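Local structure of PKS (Streptomyces sp. CNQ431, 5YDA) at residues P100-V112 against A414-A426. The protein forms the acyltransferase domain of a splenocin polyketide synthase, which probably selects acyl building blocks and loads them onto the carrier protein. Residues are numbered along the deposited sequence; the frame is centred on the assembly and turned at random.
Sequences PAVPPVPDEPPKV and ALGRLWSAGVDAA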
ATOM      1  N   PRO A 100       8.039  20.799  10.621  1.00 49.08           N
ATOM      2  CA  PRO A 100       7.801  20.602   9.185  1.00 51.91           C
ATOM      3  C   PRO A 100       8.465  19.314   8.716  1.00 52.64           C
ATOM      4  O   PRO A 100       9.587  18.996   9.112  1.00 50.71           O
ATOM      5  CB  PRO A 100       8.435  21.841   8.542  1.00 50.74           C
ATOM      6  CG  PRO A 100       9.342  22.405   9.580  1.00 56.03           C
ATOM      7  CD  PRO A 100       8.742  22.056  10.905  1.00 52.00           C
ATOM      8  N   ALA A 101       7.741  18.552   7.893  1.00 47.30           N
ATOM      9  CA  ALA A 101       8.177  17.216   7.513  1.00 47.27           C
ATOM     10  C   ALA A 101       8.235  16.963   6.013  1.00 50.04           C
ATOM     11  O   ALA A 101       8.806  15.943   5.614  1.00 49.44           O
ATOM     12  CB  ALA A 101       7.268  16.151   8.153  1.00 41.60           C
ATOM     13  N   VAL A 102       7.659  17.823   5.179  1.00 44.84           N
ATOM     14  CA  VAL A 102       7.764  17.677   3.728  1.00 46.50           C
ATOM     15  C   VAL A 102       8.351  18.968   3.177  1.00 49.06           C
ATOM     16  O   VAL A 102       8.314  20.019   3.842  1.00 46.02           O
ATOM     17  CB  VAL A 102       6.401  17.338   3.077  1.00 43.45           C
ATOM     18  CG1 VAL A 102       5.926  15.949   3.505  1.00 44.60           C
ATOM     19  CG2 VAL A 102       5.368  18.394   3.397  1.00 40.18           C
ATOM     20  N   PRO A 103       8.933  18.924   1.980  1.00 49.59           N
ATOM     21  CA  PRO A 103       9.428  20.149   1.346  1.00 48.02           C
ATOM     22  C   PRO A 103       8.281  21.097   1.056  1.00 51.32           C
ATOM     23  O   PRO A 103       7.112  20.678   1.062  1.00 48.89           O
ATOM     24  CB  PRO A 103      10.065  19.642   0.042  1.00 50.04           C
ATOM     25  CG  PRO A 103      10.284  18.180   0.257  1.00 50.35           C
ATOM     26  CD  PRO A 103       9.190  17.732   1.150  1.00 47.19           C
ATOM     27  N   PRO A 104       8.567  22.377   0.802  1.00 47.91           N
ATOM     28  CA  PRO A 104       7.510  23.285   0.346  1.00 46.74           C
ATOM     29  C   PRO A 104       6.891  22.758  -0.933  1.00 42.77           C
ATOM     30  O   PRO A 104       7.548  22.078  -1.719  1.00 44.39           O
ATOM     31  CB  PRO A 104       8.244  24.613   0.117  1.00 50.43           C
ATOM     32  CG  PRO A 104       9.704  24.251   0.046  1.00 49.40           C
ATOM     33  CD  PRO A 104       9.870  23.053   0.924  1.00 48.75           C
ATOM     34  N   VAL A 105       5.605  23.053  -1.123  1.00 42.56           N
ATOM     35  CA  VAL A 105       4.841  22.443  -2.212  1.00 45.91           C
ATOM     36  C   VAL A 105       5.388  22.922  -3.553  1.00 51.40           C
ATOM     37  O   VAL A 105       5.873  24.059  -3.653  1.00 56.52           O
ATOM     38  CB  VAL A 105       3.340  22.746  -2.085  1.00 44.68           C
ATOM     39  CG1 VAL A 105       2.897  22.579  -0.649  1.00 44.65           C
ATOM     40  CG2 VAL A 105       3.024  24.143  -2.585  1.00 45.32           C
ATOM     41  N   PRO A 106       5.349  22.099  -4.594  1.00 50.57           N
ATOM     42  CA  PRO A 106       5.842  22.545  -5.900  1.00 51.67           C
ATOM     43  C   PRO A 106       4.939  23.621  -6.478  1.00 56.91           C
ATOM     44  O   PRO A 106       3.790  23.796  -6.061  1.00 58.00           O
ATOM     45  CB  PRO A 106       5.808  21.274  -6.758  1.00 54.10           C
ATOM     46  CG  PRO A 106       5.568  20.134  -5.788  1.00 50.62           C
ATOM     47  CD  PRO A 106       4.846  20.717  -4.626  1.00 46.67           C
ATOM     48  N   ASP A 107       5.460  24.284  -7.492  1.00 59.17           N
ATOM     49  CA  ASP A 107       4.725  25.303  -8.196  1.00 60.20           C
ATOM     50  C   ASP A 107       3.602  24.648  -8.972  1.00 55.54           C
ATOM     51  O   ASP A 107       2.583  25.243  -9.194  1.00 60.84           O
ATOM     52  CB  ASP A 107       5.652  26.097  -9.094  1.00 62.60           C
ATOM     53  CG  ASP A 107       6.877  26.595  -8.365  1.00 73.97           C
ATOM     54  OD1 ASP A 107       7.997  26.445  -8.896  1.00 76.31           O
ATOM     55  OD2 ASP A 107       6.729  27.146  -7.260  1.00 75.28           O
ATOM     56  N   GLU A 108       3.787  23.406  -9.364  1.00 54.26           N
ATOM     57  CA  GLU A 108       2.740  22.678 -10.045  1.00 55.94           C
ATOM     58  C   GLU A 108       2.313  21.582  -9.081  1.00 51.59           C
ATOM     59  O   GLU A 108       3.150  21.025  -8.418  1.00 54.34           O
ATOM     60  CB  GLU A 108       3.246  22.078 -11.337  1.00 56.09           C
ATOM     61  CG  GLU A 108       3.319  23.061 -12.489  1.00 66.00           C
ATOM     62  CD  GLU A 108       2.062  23.072 -13.335  1.00 72.66           C
ATOM     63  OE1 GLU A 108       1.351  24.095 -13.319  1.00 69.26           O
ATOM     64  OE2 GLU A 108       1.787  22.058 -14.004  1.00 72.91           O
ATOM     65  N   PRO A 109       0.959  21.300  -8.998  1.00 48.38           N
ATOM     66  CA  PRO A 109       0.605  20.247  -8.027  1.00 44.22           C
ATOM     67  C   PRO A 109       1.286  18.912  -8.264  1.00 42.51           C
ATOM     68  O   PRO A 109       1.424  18.508  -9.388  1.00 39.90           O
ATOM     69  CB  PRO A 109      -0.905  20.107  -8.158  1.00 40.80           C
ATOM     70  CG  PRO A 109      -1.245  20.662  -9.452  1.00 45.60           C
ATOM     71  CD  PRO A 109      -0.339  21.807  -9.616  1.00 42.23           C
ATOM     72  N   PRO A 110       1.693  18.251  -7.192  1.00 42.18           N
ATOM     73  CA  PRO A 110       2.418  16.979  -7.309  1.00 39.81           C
ATOM     74  C   PRO A 110       1.533  15.883  -7.885  1.00 33.19           C
ATOM     75  O   PRO A 110       0.318  15.870  -7.685  1.00 35.62           O
ATOM     76  CB  PRO A 110       2.808  16.661  -5.858  1.00 36.18           C
ATOM     77  CG  PRO A 110       1.780  17.357  -5.037  1.00 37.89           C
ATOM     78  CD  PRO A 110       1.505  18.645  -5.784  1.00 38.26           C
ATOM     79  N   LYS A 111       2.156  14.970  -8.621  1.00 31.93           N
ATOM     80  CA  LYS A 111       1.482  13.731  -8.976  1.00 33.85           C
ATOM     81  C   LYS A 111       1.442  12.787  -7.768  1.00 31.22           C
ATOM     82  O   LYS A 111       2.235  12.905  -6.828  1.00 26.96           O
ATOM     83  CB  LYS A 111       2.190  13.047 -10.145  1.00 34.18           C
ATOM     84  CG  LYS A 111       2.307  13.903 -11.391  1.00 36.64           C
ATOM     85  CD  LYS A 111       0.963  14.059 -12.070  1.00 43.38           C
ATOM     86  CE  LYS A 111       1.059  14.991 -13.260  1.00 46.27           C
ATOM     87  NZ  LYS A 111      -0.145  15.859 -13.367  1.00 51.82           N
ATOM     88  N   VAL A 112       0.509  11.837  -7.806  1.00 28.56           N
ATOM     89  CA  VAL A 112       0.308  10.889  -6.716  1.00 27.21           C
ATOM     90  C   VAL A 112       0.358   9.470  -7.277  1.00 26.47           C
ATOM     91  O   VAL A 112      -0.294   9.174  -8.285  1.00 24.50           O
ATOM     92  CB  VAL A 112      -1.035  11.140  -5.999  1.00 28.19           C
ATOM     93  CG1 VAL A 112      -1.310  10.067  -4.921  1.00 23.56           C
ATOM     94  CG2 VAL A 112      -1.065  12.547  -5.412  1.00 27.22           C
ATOM     95  N   ALA A 414      -2.074  10.625   7.285  1.00 23.64           N
ATOM     96  CA  ALA A 414      -1.767  10.467   5.867  1.00 26.77           C
ATOM     97  C   ALA A 414      -2.420  11.564   5.042  1.00 25.61           C
ATOM     98  O   ALA A 414      -1.784  12.140   4.152  1.00 26.33           O
ATOM     99  CB  ALA A 414      -2.214   9.090   5.361  1.00 21.69           C
ATOM    100  N   LEU A 415      -3.693  11.872   5.325  1.00 27.19           N
ATOM    101  CA  LEU A 415      -4.380  12.916   4.565  1.00 28.95           C
ATOM    102  C   LEU A 415      -3.750  14.279   4.819  1.00 27.92           C
ATOM    103  O   LEU A 415      -3.538  15.054   3.880  1.00 30.75           O
ATOM    104  CB  LEU A 415      -5.872  12.930   4.904  1.00 25.48           C
ATOM    105  CG  LEU A 415      -6.629  11.696   4.403  1.00 25.46           C
ATOM    106  CD1 LEU A 415      -8.044  11.654   4.932  1.00 24.41           C
ATOM    107  CD2 LEU A 415      -6.630  11.641   2.878  1.00 23.34           C
ATOM    108  N   GLY A 416      -3.422  14.579   6.076  1.00 24.73           N
ATOM    109  CA  GLY A 416      -2.749  15.834   6.371  1.00 29.57           C
ATOM    110  C   GLY A 416      -1.413  15.936   5.663  1.00 32.14           C
ATOM    111  O   GLY A 416      -1.085  16.965   5.055  1.00 31.00           O
ATOM    112  N   ARG A 417      -0.632  14.855   5.706  1.00 30.11           N
ATOM    113  CA  ARG A 417       0.666  14.850   5.044  1.00 29.46           C
ATOM    114  C   ARG A 417       0.520  15.035   3.539  1.00 29.57           C
ATOM    115  O   ARG A 417       1.300  15.767   2.913  1.00 28.51           O
ATOM    116  CB  ARG A 417       1.384  13.548   5.364  1.00 27.19           C
ATOM    117  CG  ARG A 417       2.815  13.502   4.921  1.00 33.43           C
ATOM    118  CD  ARG A 417       3.437  12.212   5.428  1.00 38.16           C
ATOM    119  NE  ARG A 417       4.660  11.906   4.705  1.00 40.20           N
ATOM    120  CZ  ARG A 417       5.861  12.258   5.137  1.00 44.70           C
ATOM    121  NH1 ARG A 417       5.956  12.907   6.293  1.00 37.15           N
ATOM    122  NH2 ARG A 417       6.946  11.961   4.419  1.00 32.60           N
ATOM    123  N   LEU A 418      -0.481  14.390   2.941  1.00 24.67           N
ATOM    124  CA  LEU A 418      -0.731  14.594   1.520  1.00 28.93           C
ATOM    125  C   LEU A 418      -1.039  16.065   1.221  1.00 32.77           C
ATOM    126  O   LEU A 418      -0.512  16.631   0.255  1.00 26.40           O
ATOM    127  CB  LEU A 418      -1.860  13.670   1.061  1.00 24.00           C
ATOM    128  CG  LEU A 418      -1.398  12.236   0.789  1.00 27.80           C
ATOM    129  CD1 LEU A 418      -2.570  11.276   0.726  1.00 26.13           C
ATOM    130  CD2 LEU A 418      -0.592  12.183  -0.513  1.00 23.91           C
ATOM    131  N   TRP A 419      -1.859  16.710   2.060  1.00 29.99           N
ATOM    132  CA  TRP A 419      -2.116  18.135   1.871  1.00 32.01           C
ATOM    133  C   TRP A 419      -0.837  18.952   2.017  1.00 32.94           C
ATOM    134  O   TRP A 419      -0.578  19.860   1.217  1.00 33.91           O
ATOM    135  CB  TRP A 419      -3.174  18.631   2.859  1.00 31.96           C
ATOM    136  CG  TRP A 419      -3.394  20.133   2.772  1.00 34.70           C
ATOM    137  CD1 TRP A 419      -4.226  20.793   1.908  1.00 34.52           C
ATOM    138  CD2 TRP A 419      -2.760  21.150   3.568  1.00 35.68           C
ATOM    139  NE1 TRP A 419      -4.151  22.149   2.118  1.00 36.03           N
ATOM    140  CE2 TRP A 419      -3.263  22.396   3.133  1.00 37.09           C
ATOM    141  CE3 TRP A 419      -1.823  21.126   4.611  1.00 33.30           C
ATOM    142  CZ2 TRP A 419      -2.858  23.605   3.701  1.00 34.09           C
ATOM    143  CZ3 TRP A 419      -1.429  22.323   5.178  1.00 35.70           C
ATOM    144  CH2 TRP A 419      -1.940  23.550   4.717  1.00 34.38           C
ATOM    145  N   SER A 420      -0.026  18.643   3.036  1.00 30.83           N
ATOM    146  CA  SER A 420       1.215  19.384   3.250  1.00 32.30           C
ATOM    147  C   SER A 420       2.145  19.304   2.046  1.00 35.09           C
ATOM    148  O   SER A 420       2.903  20.245   1.785  1.00 37.48           O
ATOM    149  CB  SER A 420       1.927  18.867   4.499  1.00 30.51           C
ATOM    150  OG  SER A 420       1.226  19.258   5.668  1.00 31.75           O
ATOM    151  N   ALA A 421       2.118  18.193   1.310  1.00 34.39           N
ATOM    152  CA  ALA A 421       2.967  18.059   0.136  1.00 30.90           C
ATOM    153  C   ALA A 421       2.390  18.757  -1.085  1.00 37.60           C
ATOM    154  O   ALA A 421       3.079  18.842  -2.111  1.00 41.50           O
ATOM    155  CB  ALA A 421       3.197  16.579  -0.188  1.00 28.42           C
ATOM    156  N   GLY A 422       1.152  19.242  -1.015  1.00 36.27           N
ATOM    157  CA  GLY A 422       0.542  19.934  -2.126  1.00 33.98           C
ATOM    158  C   GLY A 422      -0.646  19.240  -2.760  1.00 36.37           C
ATOM    159  O   GLY A 422      -1.127  19.710  -3.796  1.00 40.66           O
ATOM    160  N   VAL A 423      -1.137  18.145  -2.182  1.00 37.25           N
ATOM    161  CA  VAL A 423      -2.331  17.466  -2.700  1.00 34.77           C
ATOM    162  C   VAL A 423      -3.516  18.092  -1.979  1.00 37.13           C
ATOM    163  O   VAL A 423      -4.000  17.586  -0.962  1.00 35.97           O
ATOM    164  CB  VAL A 423      -2.256  15.953  -2.512  1.00 30.09           C
ATOM    165  CG1 VAL A 423      -3.436  15.283  -3.208  1.00 29.55           C
ATOM    166  CG2 VAL A 423      -0.941  15.411  -3.049  1.00 27.54           C
ATOM    167  N   ASP A 424      -3.999  19.221  -2.511  1.00 35.56           N
ATOM    168  CA  ASP A 424      -4.937  20.041  -1.750  1.00 36.21           C
ATOM    169  C   ASP A 424      -6.223  19.288  -1.431  1.00 37.93           C
ATOM    170  O   ASP A 424      -6.772  19.428  -0.334  1.00 37.28           O
ATOM    171  CB  ASP A 424      -5.252  21.325  -2.511  1.00 36.89           C
ATOM    172  CG  ASP A 424      -4.034  22.218  -2.693  1.00 40.90           C
ATOM    173  OD1 ASP A 424      -4.076  23.058  -3.609  1.00 46.99           O
ATOM    174  OD2 ASP A 424      -3.045  22.101  -1.931  1.00 41.21           O
ATOM    175  N   ALA A 425      -6.720  18.484  -2.371  1.00 34.77           N
ATOM    176  CA  ALA A 425      -7.963  17.775  -2.106  1.00 30.93           C
ATOM    177  C   ALA A 425      -7.835  16.760  -0.977  1.00 34.99           C
ATOM    178  O   ALA A 425      -8.855  16.208  -0.545  1.00 35.07           O
ATOM    179  CB  ALA A 425      -8.453  17.080  -3.381  1.00 27.84           C
ATOM    180  N   ALA A 426      -6.623  16.491  -0.486  1.00 33.41           N
ATOM    181  CA  ALA A 426      -6.489  15.518   0.588  1.00 35.55           C
ATOM    182  C   ALA A 426      -7.027  16.037   1.917  1.00 33.59           C
ATOM    183  O   ALA A 426      -7.399  15.225   2.769  1.00 31.93           O
ATOM    184  CB  ALA A 426      -5.032  15.091   0.744  1.00 28.72           C
TER
HETATM  185  O   HOH W   1       5.028  22.004   2.661  1.00 38.81           O
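Val105 and Gly422 bring their CA atoms closest, 5.0 Å apart, where the proline-rich linker 100-112 bends round the C-terminal end of helix 407-420. Gly422 closes that helix in a Schellman motif, its N returning to Trp419 O and Val423 N to Leu418 O. Its positive phi (114°) suits glycine, which has no CB to press on the carbonyl O of Ala421, and the bare Gly422 lets Val105 and Pro110 pack close against the turn. The carbonyls of Ser420 and Ala421 touch apolar groups: Val105 CG1 lies 3.4 Å from Ser420 O, and Pro110 CG 3.5 Å from Ala421 O. Proline suits position 110, its ring packing while its nitrogen offers no proton that would need a partner. A water 2.9 Å from both Pro103 O and Ser420 O can bridge them. The linker leads into strand 112-116 of the mixed central sheet of the acyltransferase fold; the helix end sits between this sheet, where Leu418 packs on Val369 and Val371, and the small antiparallel one, where Trp419 and Ser420 touch Thr82. On the core side, Val112 CG2 meets Val423 CG2 obliquely at 3.7 Å, two branched side chains that pack compactly. At the other end Val102 spreads its two methyls: CG2 reaches Ser420 CB at 3.6 Å, while CG1 sits 4.0 Å above the centre of the Arg417 guanidinium. With CG anti to the backbone N (chi1 -171°), extended Arg417 carries this flat group beneath Val102, where NE bonds to Thr394 O.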